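Local coordinates for type II antifreeze protein (Brachyopsis rostratus, PDB 2ZIB) that binds to ice crystals and inhibits their growth, independently of calcium, protecting the blood of the fish from freezing in subzero sea water, at residues 98-104 with 116-120; 25-31 with 120-125; 44-49 with 80-85. All blocks are in the same frame, centred on the assembly; numbering follows the deposited sequence. Where two conformers were deposited one is given.

Interaction 1 (98-104 with 116-120); sequences DILSDCC and DDLPC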
loop_
_atom_site.group_PDB
_atom_site.type_symbol
_atom_site.label_atom_id
_atom_site.label_comp_id
_atom_site.label_asym_id
_atom_site.label_seq_id
_atom_site.Cartn_x
_atom_site.Cartn_y
_atom_site.Cartn_z
ATOM N N ASP A 98 3.488 16.979 -0.029
ATOM C CA ASP A 98 4.955 16.903 -0.130
ATOM C C ASP A 98 5.654 17.717 0.977
ATOM O O ASP A 98 6.719 18.316 0.760
ATOM C CB ASP A 98 5.429 17.310 -1.533
ATOM C CG ASP A 98 5.095 16.286 -2.565
ATOM O OD1 ASP A 98 4.781 15.103 -2.207
ATOM O OD2 ASP A 98 5.197 16.580 -3.775
ATOM N N ILE A 99 5.073 17.730 2.168
ATOM C CA ILE A 99 5.732 18.289 3.353
ATOM C C ILE A 99 6.431 17.135 4.060
ATOM O O ILE A 99 5.792 16.100 4.326
ATOM C CB ILE A 99 4.677 19.015 4.270
ATOM C CG1 ILE A 99 3.923 20.132 3.520
ATOM C CG2 ILE A 99 5.366 19.597 5.479
ATOM C CD1 ILE A 99 2.588 20.564 4.208
ATOM N N LEU A 100 7.715 17.285 4.400
ATOM C CA LEU A 100 8.460 16.151 4.926
ATOM C C LEU A 100 7.915 15.604 6.267
ATOM O O LEU A 100 8.048 14.420 6.549
ATOM C CB LEU A 100 9.955 16.512 5.120
ATOM C CG LEU A 100 10.768 16.465 3.819
ATOM C CD1 LEU A 100 12.089 17.176 4.021
ATOM C CD2 LEU A 100 11.077 15.036 3.424
ATOM N N SER A 101 7.291 16.454 7.073
ATOM C CA SER A 101 6.659 15.997 8.309
ATOM C C SER A 101 5.549 14.951 8.112
ATOM O O SER A 101 5.182 14.257 9.065
ATOM C CB SER A 101 6.064 17.201 9.071
ATOM O OG SER A 101 5.015 17.782 8.339
ATOM N N ASP A 102 4.968 14.900 6.906
ATOM C CA ASP A 102 3.793 14.086 6.644
ATOM C C ASP A 102 4.089 13.272 5.371
ATOM O O ASP A 102 3.574 13.602 4.289
ATOM C CB ASP A 102 2.573 15.000 6.357
ATOM C CG ASP A 102 2.030 15.724 7.564
ATOM O OD1 ASP A 102 2.798 16.270 8.387
ATOM O OD2 ASP A 102 0.790 15.745 7.768
ATOM N N CYS A 103 4.934 12.248 5.502
ATOM C CA CYS A 103 5.601 11.695 4.307
ATOM C C CYS A 103 5.300 10.243 4.018
ATOM O O CYS A 103 5.959 9.644 3.193
ATOM C CB CYS A 103 7.118 11.972 4.373
ATOM S SG CYS A 103 7.964 11.187 5.779
ATOM N N CYS A 104 4.219 9.732 4.624
ATOM C CA CYS A 104 3.812 8.350 4.346
ATOM C C CYS A 104 2.469 8.293 3.582
ATOM O O CYS A 104 1.520 9.048 3.886
ATOM C CB CYS A 104 3.697 7.579 5.656
ATOM S SG CYS A 104 5.290 7.042 6.282
ATOM N N ASP A 116 -3.261 9.998 -0.062
ATOM C CA ASP A 116 -2.834 11.213 0.602
ATOM C C ASP A 116 -1.593 10.898 1.408
ATOM O O ASP A 116 -1.358 9.729 1.760
ATOM C CB ASP A 116 -3.976 11.763 1.463
ATOM C CG ASP A 116 -3.805 13.202 1.900
ATOM O OD1 ASP A 116 -2.857 13.903 1.491
ATOM O OD2 ASP A 116 -4.692 13.671 2.652
ATOM N N ASP A 117 -0.819 11.946 1.704
ATOM C CA ASP A 117 0.406 11.803 2.488
ATOM C C ASP A 117 0.181 12.349 3.882
ATOM O O ASP A 117 -0.193 13.507 4.062
ATOM C CB ASP A 117 1.616 12.439 1.747
ATOM C CG ASP A 117 1.457 13.876 1.279
ATOM O OD1 ASP A 117 0.356 14.434 1.057
ATOM O OD2 ASP A 117 2.529 14.481 1.018
ATOM N N LEU A 118 0.328 11.460 4.859
ATOM C CA LEU A 118 -0.021 11.733 6.266
ATOM C C LEU A 118 1.224 11.514 7.133
ATOM O O LEU A 118 2.199 10.883 6.683
ATOM C CB LEU A 118 -1.107 10.740 6.727
ATOM C CG LEU A 118 -2.551 11.137 6.465
ATOM C CD1 LEU A 118 -3.003 12.286 7.313
ATOM C CD2 LEU A 118 -2.910 11.422 4.984
ATOM N N PRO A 119 1.180 11.953 8.402
ATOM C CA PRO A 119 2.284 11.617 9.318
ATOM C C PRO A 119 2.430 10.104 9.466
ATOM O O PRO A 119 1.457 9.405 9.760
ATOM C CB PRO A 119 1.855 12.268 10.625
ATOM C CG PRO A 119 0.910 13.376 10.199
ATOM C CD PRO A 119 0.141 12.778 9.046
ATOM N N CYS A 120 3.660 9.626 9.310
ATOM C CA CYS A 120 3.932 8.205 9.406
ATOM C C CYS A 120 3.501 7.601 10.762
ATOM O O CYS A 120 3.128 6.423 10.773
ATOM C CB CYS A 120 5.435 7.979 9.167
ATOM S SG CYS A 120 5.968 8.514 7.502
HETATM O O HOH W 1 5.622 11.616 8.381
HETATM O O HOH W 2 -1.028 15.273 5.896
#

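Interaction 2 (25-31 with 120-125); sequences EATAMTW and CPASHA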
loop_
_atom_site.group_PDB
_atom_site.type_symbol
_atom_site.label_atom_id
_atom_site.label_comp_id
_atom_site.label_asym_id
_atom_site.label_seq_id
_atom_site.Cartn_x
_atom_site.Cartn_y
_atom_site.Cartn_z
ATOM N N GLU A 25 -4.270 -6.376 6.740
ATOM C CA GLU A 25 -3.903 -6.307 8.142
ATOM C C GLU A 25 -4.861 -5.357 8.852
ATOM O O GLU A 25 -4.794 -4.121 8.701
ATOM C CB GLU A 25 -2.461 -5.803 8.290
ATOM C CG GLU A 25 -2.023 -5.610 9.746
ATOM C CD GLU A 25 -2.153 -6.877 10.554
ATOM O OE1 GLU A 25 -1.293 -7.778 10.402
ATOM O OE2 GLU A 25 -3.125 -6.994 11.330
ATOM N N ALA A 26 -5.781 -5.928 9.615
ATOM C CA ALA A 26 -6.811 -5.142 10.314
ATOM C C ALA A 26 -6.254 -4.438 11.548
ATOM O O ALA A 26 -6.854 -3.473 12.043
ATOM C CB ALA A 26 -7.949 -6.087 10.739
ATOM N N THR A 27 -5.165 -4.921 12.132
ATOM C CA THR A 27 -4.600 -4.269 13.336
ATOM C C THR A 27 -3.994 -2.924 12.954
ATOM O O THR A 27 -3.150 -2.862 12.071
ATOM C CB THR A 27 -3.543 -5.157 13.976
ATOM O OG1 THR A 27 -4.198 -6.337 14.470
ATOM C CG2 THR A 27 -2.928 -4.504 15.216
ATOM N N ALA A 28 -4.394 -1.838 13.598
ATOM C CA ALA A 28 -3.912 -0.511 13.273
ATOM C C ALA A 28 -2.510 -0.345 13.809
ATOM O O ALA A 28 -2.164 -0.718 14.918
ATOM C CB ALA A 28 -4.829 0.543 13.813
ATOM N N MET A 29 -1.679 0.305 12.975
ATOM C CA MET A 29 -0.300 0.530 13.409
ATOM C C MET A 29 0.311 1.697 12.657
ATOM O O MET A 29 -0.279 2.194 11.631
ATOM C CB MET A 29 0.663 -0.626 13.160
ATOM C CG MET A 29 0.245 -2.071 13.195
ATOM S SD MET A 29 1.192 -3.394 12.273
ATOM C CE MET A 29 0.254 -4.759 12.816
ATOM N N THR A 30 1.466 2.171 13.090
ATOM C CA THR A 30 2.164 3.224 12.355
ATOM C C THR A 30 2.583 2.692 10.988
ATOM O O THR A 30 2.664 1.474 10.765
ATOM C CB THR A 30 3.393 3.724 13.083
ATOM O OG1 THR A 30 4.339 2.625 13.106
ATOM C CG2 THR A 30 3.057 4.139 14.549
ATOM N N TRP A 31 2.901 3.597 10.062
ATOM C CA TRP A 31 3.335 3.126 8.738
ATOM C C TRP A 31 4.582 2.246 8.871
ATOM O O TRP A 31 4.684 1.207 8.240
ATOM C CB TRP A 31 3.612 4.332 7.864
ATOM C CG TRP A 31 3.984 3.980 6.430
ATOM C CD1 TRP A 31 3.137 3.983 5.332
ATOM C CD2 TRP A 31 5.306 3.692 5.915
ATOM N NE1 TRP A 31 3.857 3.699 4.181
ATOM C CE2 TRP A 31 5.177 3.503 4.518
ATOM C CE3 TRP A 31 6.597 3.580 6.509
ATOM C CZ2 TRP A 31 6.279 3.224 3.693
ATOM C CZ3 TRP A 31 7.690 3.300 5.693
ATOM C CH2 TRP A 31 7.510 3.077 4.300
ATOM N N CYS A 120 3.660 9.626 9.310
ATOM C CA CYS A 120 3.932 8.205 9.406
ATOM C C CYS A 120 3.501 7.601 10.762
ATOM O O CYS A 120 3.128 6.423 10.773
ATOM C CB CYS A 120 5.435 7.979 9.167
ATOM S SG CYS A 120 5.968 8.514 7.502
ATOM N N PRO A 121 3.519 8.357 11.894
ATOM C CA PRO A 121 3.044 7.768 13.152
ATOM C C PRO A 121 1.528 7.569 13.246
ATOM O O PRO A 121 1.091 6.963 14.207
ATOM C CB PRO A 121 3.507 8.785 14.225
ATOM C CG PRO A 121 4.671 9.495 13.584
ATOM C CD PRO A 121 4.256 9.633 12.131
ATOM N N ALA A 122 0.733 8.009 12.266
ATOM C CA ALA A 122 -0.705 7.757 12.378
ATOM C C ALA A 122 -0.977 6.243 12.402
ATOM O O ALA A 122 -0.291 5.453 11.725
ATOM C CB ALA A 122 -1.484 8.424 11.213
ATOM N N SER A 123 -2.007 5.846 13.141
ATOM C CA SER A 123 -2.303 4.457 13.366
ATOM C C SER A 123 -3.427 3.994 12.473
ATOM O O SER A 123 -4.565 4.412 12.653
ATOM C CB SER A 123 -2.716 4.311 14.825
ATOM O OG SER A 123 -2.830 2.925 15.086
ATOM N N HIS A 124 -3.130 3.147 11.495
ATOM C CA HIS A 124 -4.105 2.693 10.512
ATOM C C HIS A 124 -3.905 1.238 10.182
ATOM O O HIS A 124 -2.788 0.691 10.318
ATOM C CB HIS A 124 -4.000 3.525 9.211
ATOM C CG HIS A 124 -4.319 4.973 9.395
ATOM N ND1 HIS A 124 -5.582 5.424 9.745
ATOM C CD2 HIS A 124 -3.551 6.087 9.250
ATOM C CE1 HIS A 124 -5.555 6.746 9.793
ATOM N NE2 HIS A 124 -4.349 7.170 9.475
ATOM N N ALA A 125 -4.984 0.595 9.739
ATOM C CA ALA A 125 -4.893 -0.710 9.089
ATOM C C ALA A 125 -3.994 -0.593 7.846
ATOM O O ALA A 125 -3.611 0.522 7.441
ATOM C CB ALA A 125 -6.321 -1.191 8.728
HETATM O O HOH W 3 -1.639 -1.809 9.950
#

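Interaction 3 (44-49 with 80-85); sequences HLASIH and WTDGTP. With SO4 (sulfate ion), chain B.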
loop_
_atom_site.group_PDB
_atom_site.type_symbol
_atom_site.label_atom_id
_atom_site.label_comp_id
_atom_site.label_asym_id
_atom_site.label_seq_id
_atom_site.Cartn_x
_atom_site.Cartn_y
_atom_site.Cartn_z
ATOM N N HIS A 44 5.741 -6.723 1.486
ATOM C CA HIS A 44 5.902 -5.260 1.710
ATOM C C HIS A 44 4.507 -4.701 1.814
ATOM O O HIS A 44 3.553 -5.310 1.307
ATOM C CB HIS A 44 6.636 -4.587 0.530
ATOM C CG HIS A 44 8.097 -4.898 0.475
ATOM N ND1 HIS A 44 8.993 -4.348 1.359
ATOM C CD2 HIS A 44 8.797 -5.749 -0.305
ATOM C CE1 HIS A 44 10.210 -4.816 1.088
ATOM N NE2 HIS A 44 10.115 -5.672 0.081
ATOM N N LEU A 45 4.383 -3.486 2.363
ATOM C CA LEU A 45 3.139 -2.759 2.106
ATOM C C LEU A 45 2.882 -2.744 0.591
ATOM O O LEU A 45 3.831 -2.627 -0.188
ATOM C CB LEU A 45 3.293 -1.330 2.632
ATOM C CG LEU A 45 3.147 -1.193 4.149
ATOM C CD1 LEU A 45 3.552 0.214 4.593
ATOM C CD2 LEU A 45 1.733 -1.512 4.620
ATOM N N ALA A 46 1.622 -2.803 0.191
ATOM C CA ALA A 46 1.338 -2.946 -1.234
ATOM C C ALA A 46 1.772 -1.723 -2.020
ATOM O O ALA A 46 1.494 -0.574 -1.651
ATOM C CB ALA A 46 -0.155 -3.152 -1.429
ATOM N N SER A 47 2.372 -1.987 -3.192
ATOM C CA SER A 47 2.498 -0.978 -4.241
ATOM C C SER A 47 1.352 -1.162 -5.233
ATOM O O SER A 47 0.806 -2.269 -5.381
ATOM C CB SER A 47 3.855 -1.096 -4.920
ATOM O OG SER A 47 3.940 -2.343 -5.586
ATOM N N ILE A 48 0.989 -0.080 -5.923
ATOM C CA ILE A 48 -0.166 -0.050 -6.806
ATOM C C ILE A 48 0.231 0.538 -8.152
ATOM O O ILE A 48 0.842 1.616 -8.229
ATOM C CB ILE A 48 -1.289 0.782 -6.178
ATOM C CG1 ILE A 48 -1.645 0.269 -4.769
ATOM C CG2 ILE A 48 -2.509 0.819 -7.123
ATOM C CD1 ILE A 48 -2.829 0.953 -4.108
ATOM N N HIS A 49 -0.068 -0.196 -9.227
ATOM C CA HIS A 49 0.522 0.125 -10.544
ATOM C C HIS A 49 -0.493 0.340 -11.630
ATOM O O HIS A 49 -0.109 0.539 -12.778
ATOM C CB HIS A 49 1.490 -0.995 -10.946
ATOM C CG HIS A 49 2.613 -1.110 -9.974
ATOM N ND1 HIS A 49 3.638 -0.200 -9.963
ATOM C CD2 HIS A 49 2.799 -1.921 -8.900
ATOM C CE1 HIS A 49 4.427 -0.455 -8.930
ATOM N NE2 HIS A 49 3.947 -1.515 -8.285
ATOM N N TRP A 80 8.216 3.260 -3.626
ATOM C CA TRP A 80 7.563 2.106 -3.009
ATOM C C TRP A 80 8.564 1.281 -2.213
ATOM O O TRP A 80 9.696 1.048 -2.709
ATOM C CB TRP A 80 6.949 1.197 -4.073
ATOM C CG TRP A 80 5.822 1.795 -4.896
ATOM C CD1 TRP A 80 5.818 2.004 -6.263
ATOM C CD2 TRP A 80 4.507 2.164 -4.445
ATOM N NE1 TRP A 80 4.624 2.530 -6.674
ATOM C CE2 TRP A 80 3.778 2.608 -5.587
ATOM C CE3 TRP A 80 3.859 2.149 -3.193
ATOM C CZ2 TRP A 80 2.453 3.055 -5.495
ATOM C CZ3 TRP A 80 2.532 2.575 -3.104
ATOM C CH2 TRP A 80 1.844 3.034 -4.264
ATOM N N THR A 81 8.162 0.757 -1.064
ATOM C CA THR A 81 9.112 -0.050 -0.273
ATOM C C THR A 81 9.559 -1.327 -0.992
ATOM O O THR A 81 10.623 -1.862 -0.677
ATOM C CB THR A 81 8.531 -0.447 1.065
ATOM O OG1 THR A 81 7.283 -1.118 0.847
ATOM C CG2 THR A 81 8.315 0.773 1.984
ATOM N N ASP A 82 8.765 -1.809 -1.949
ATOM C CA ASP A 82 9.149 -3.023 -2.674
ATOM C C ASP A 82 10.073 -2.716 -3.861
ATOM O O ASP A 82 10.439 -3.641 -4.582
ATOM C CB ASP A 82 7.936 -3.819 -3.136
ATOM C CG ASP A 82 7.057 -3.088 -4.119
ATOM O OD1 ASP A 82 7.429 -1.998 -4.608
ATOM O OD2 ASP A 82 5.968 -3.621 -4.464
ATOM N N GLY A 83 10.470 -1.466 -4.072
ATOM C CA GLY A 83 11.401 -1.137 -5.151
ATOM C C GLY A 83 10.780 -1.048 -6.533
ATOM O O GLY A 83 11.508 -0.785 -7.506
ATOM N N THR A 84 9.475 -1.266 -6.680
ATOM C CA THR A 84 8.837 -1.201 -7.990
ATOM C C THR A 84 8.650 0.251 -8.414
ATOM O O THR A 84 8.730 1.157 -7.587
ATOM C CB THR A 84 7.484 -1.921 -7.981
ATOM O OG1 THR A 84 6.592 -1.281 -7.049
ATOM C CG2 THR A 84 7.633 -3.412 -7.593
ATOM N N PRO A 85 8.426 0.494 -9.718
ATOM C CA PRO A 85 8.319 1.868 -10.172
ATOM C C PRO A 85 7.062 2.616 -9.713
ATOM O O PRO A 85 6.027 1.965 -9.550
ATOM C CB PRO A 85 8.327 1.733 -11.721
ATOM C CG PRO A 85 8.062 0.348 -12.033
ATOM C CD PRO A 85 8.373 -0.480 -10.830
HETATM S S SO4 B . 11.320 -8.428 -1.640
HETATM O O1 SO4 B . 10.288 -8.962 -0.654
HETATM O O2 SO4 B . 11.891 -7.178 -1.194
HETATM O O3 SO4 B . 12.406 -9.414 -1.754
HETATM O O4 SO4 B . 10.656 -8.079 -2.902
HETATM O O HOH W 4 5.809 -1.225 -1.588
HETATM O O HOH W 5 4.077 -4.547 -2.650
HETATM O O HOH W 6 2.865 3.386 -8.882
#

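Interaction 1 (98-104 with 116-120)
Both half-cystines of the C104–C120 bridge hold SG beside the backbone N and anti to the carbonyl carbon, and C104 SG and C120 SG join at 2.0 Å with a chi3 of 95°, near the relaxed value for a disulfide. D117 turns the other way: its CG sits between backbone N and carbonyl carbon (chi1 53°), which lifts the carboxylate toward the 98-104 loop. There OD2 receives the backbone N of D98 at 2.9 Å through its syn lone pair, while OD1 takes the N of N97, so one carboxylate grips both amides at the start of the loop. The D98 carboxylate stands nearly perpendicular to that of D117 and turns to W78 NE1. D102 lies alongside P119, both pointing the same way, with D102 OD2 3.3 Å from P119 CD; D102 OD1 accepts from S101 OG at 2.7 Å. Water 1 ties S101 O to the amides of C103 and C120. At C104 the backbones pair as antiparallel strands: L118 N gives to C104 O at 2.9 Å, and C104 N returns a bond to L118 O at 3.1 Å. C103 SG, bonded to C72, packs 3.8 Å from C120 SG, bringing two disulfides together. Two residues, C103 and C104, lie opposite the single L118, a classic beta bulge, here at the disulfide-braced end of the long loop region of a C-type lectin fold.

Interaction 2 (25-31 with 120-125)
M29 and H124 form an antiparallel, hydrogen-bonded beta pair that joins, in this C-type lectin fold, the chain leading into helix 31-40 to the start of strand 124-131. M29 N reaches H124 O at 2.9 Å and H124 N reaches M29 O at 3.0 Å. The packed side lies at W31. Its amide N meets C120 O at 2.9 Å, and its CB rests 4.3 Å from C120 CB. With CG anti to the backbone N (chi1 -176°), the indole is carried inward from this contact, where NE1 bonds to I67 O. W66 adds edge-to-face rings against both W31 and H124, and its single N-H is shared between M29 O and A122 O. Packing is also close at the other end of the contact, where A125 CB abuts E25 O at 3.3 Å. Toward solvent the contact thins. A28 CB touches S123 OG at 3.4 Å, and water 3 bridges T27 O and H124 O where the chain turns its corner. T30 is the N-cap of the helix, with OG1 turned to L33 N, which leaves CG2 against the 120-122 turn, where T30 CG2 lies 3.5 Å from P121 O.

Interaction 3 (44-49 with 80-85)
S47 stands over one face of the W80 indole, its CB 3.5 Å from the centroid of the five-membered ring and 20° off the normal, with the backbone N of I48 above the same face. The H49 ring meets that indole obliquely, planes at 61°. With OG between backbone N and carbonyl carbon (chi1 65°), S47 aims its hydroxyl at D82: OG donates to OD2 at 2.6 Å, close to the carboxylate plane on the syn side, and accepts from H49 NE2 at 2.8 Å. The other carboxylate oxygen, OD1, takes T84 OG1 and T84 N from one face, the latter making an Asx turn. At the far end D82 CA lies 3.8 Å from the centroid of the H44 ring, over its face. At the ring edge H44 NE2 donates to O2 of a sulfate ion, probably from the crystallisation liquor, at 2.7 Å, whereas ND1 bonds to E35. Because H49 ND1 is bonded to D87, its ring is held at both nitrogens; with D87 and D82 nearby, this histidine may be protonated. Gripped by S47, T84 and water 5, the D82 carboxylate would have its negative charge stabilised, and the polar network centred on D82 and S47 joins the two segments.

How the interactions relate
Interaction 2 is a surface contact, whereas interactions 1 and 3 are partly buried, and all three reach the same mixed sheet. C120 belongs to both interactions 1 and 2, and C104 SG packs 3.3 Å from W31 CG, so disulfide and helix start meet directly. W31 also joins 25-31/120-125 to 44-49/80-85, its CH2 lying 3.4 Å from T81 CG2, although these contacts sit on opposite sides of the chain's centre. Interactions 1 and 3 do not touch, their nearest atoms being about 7 Å apart. The chemistry differs accordingly: covalent bridging and strand pairing in 1, mostly backbone bonds in 2, and side-chain hydrogen bonds over an indole in 3.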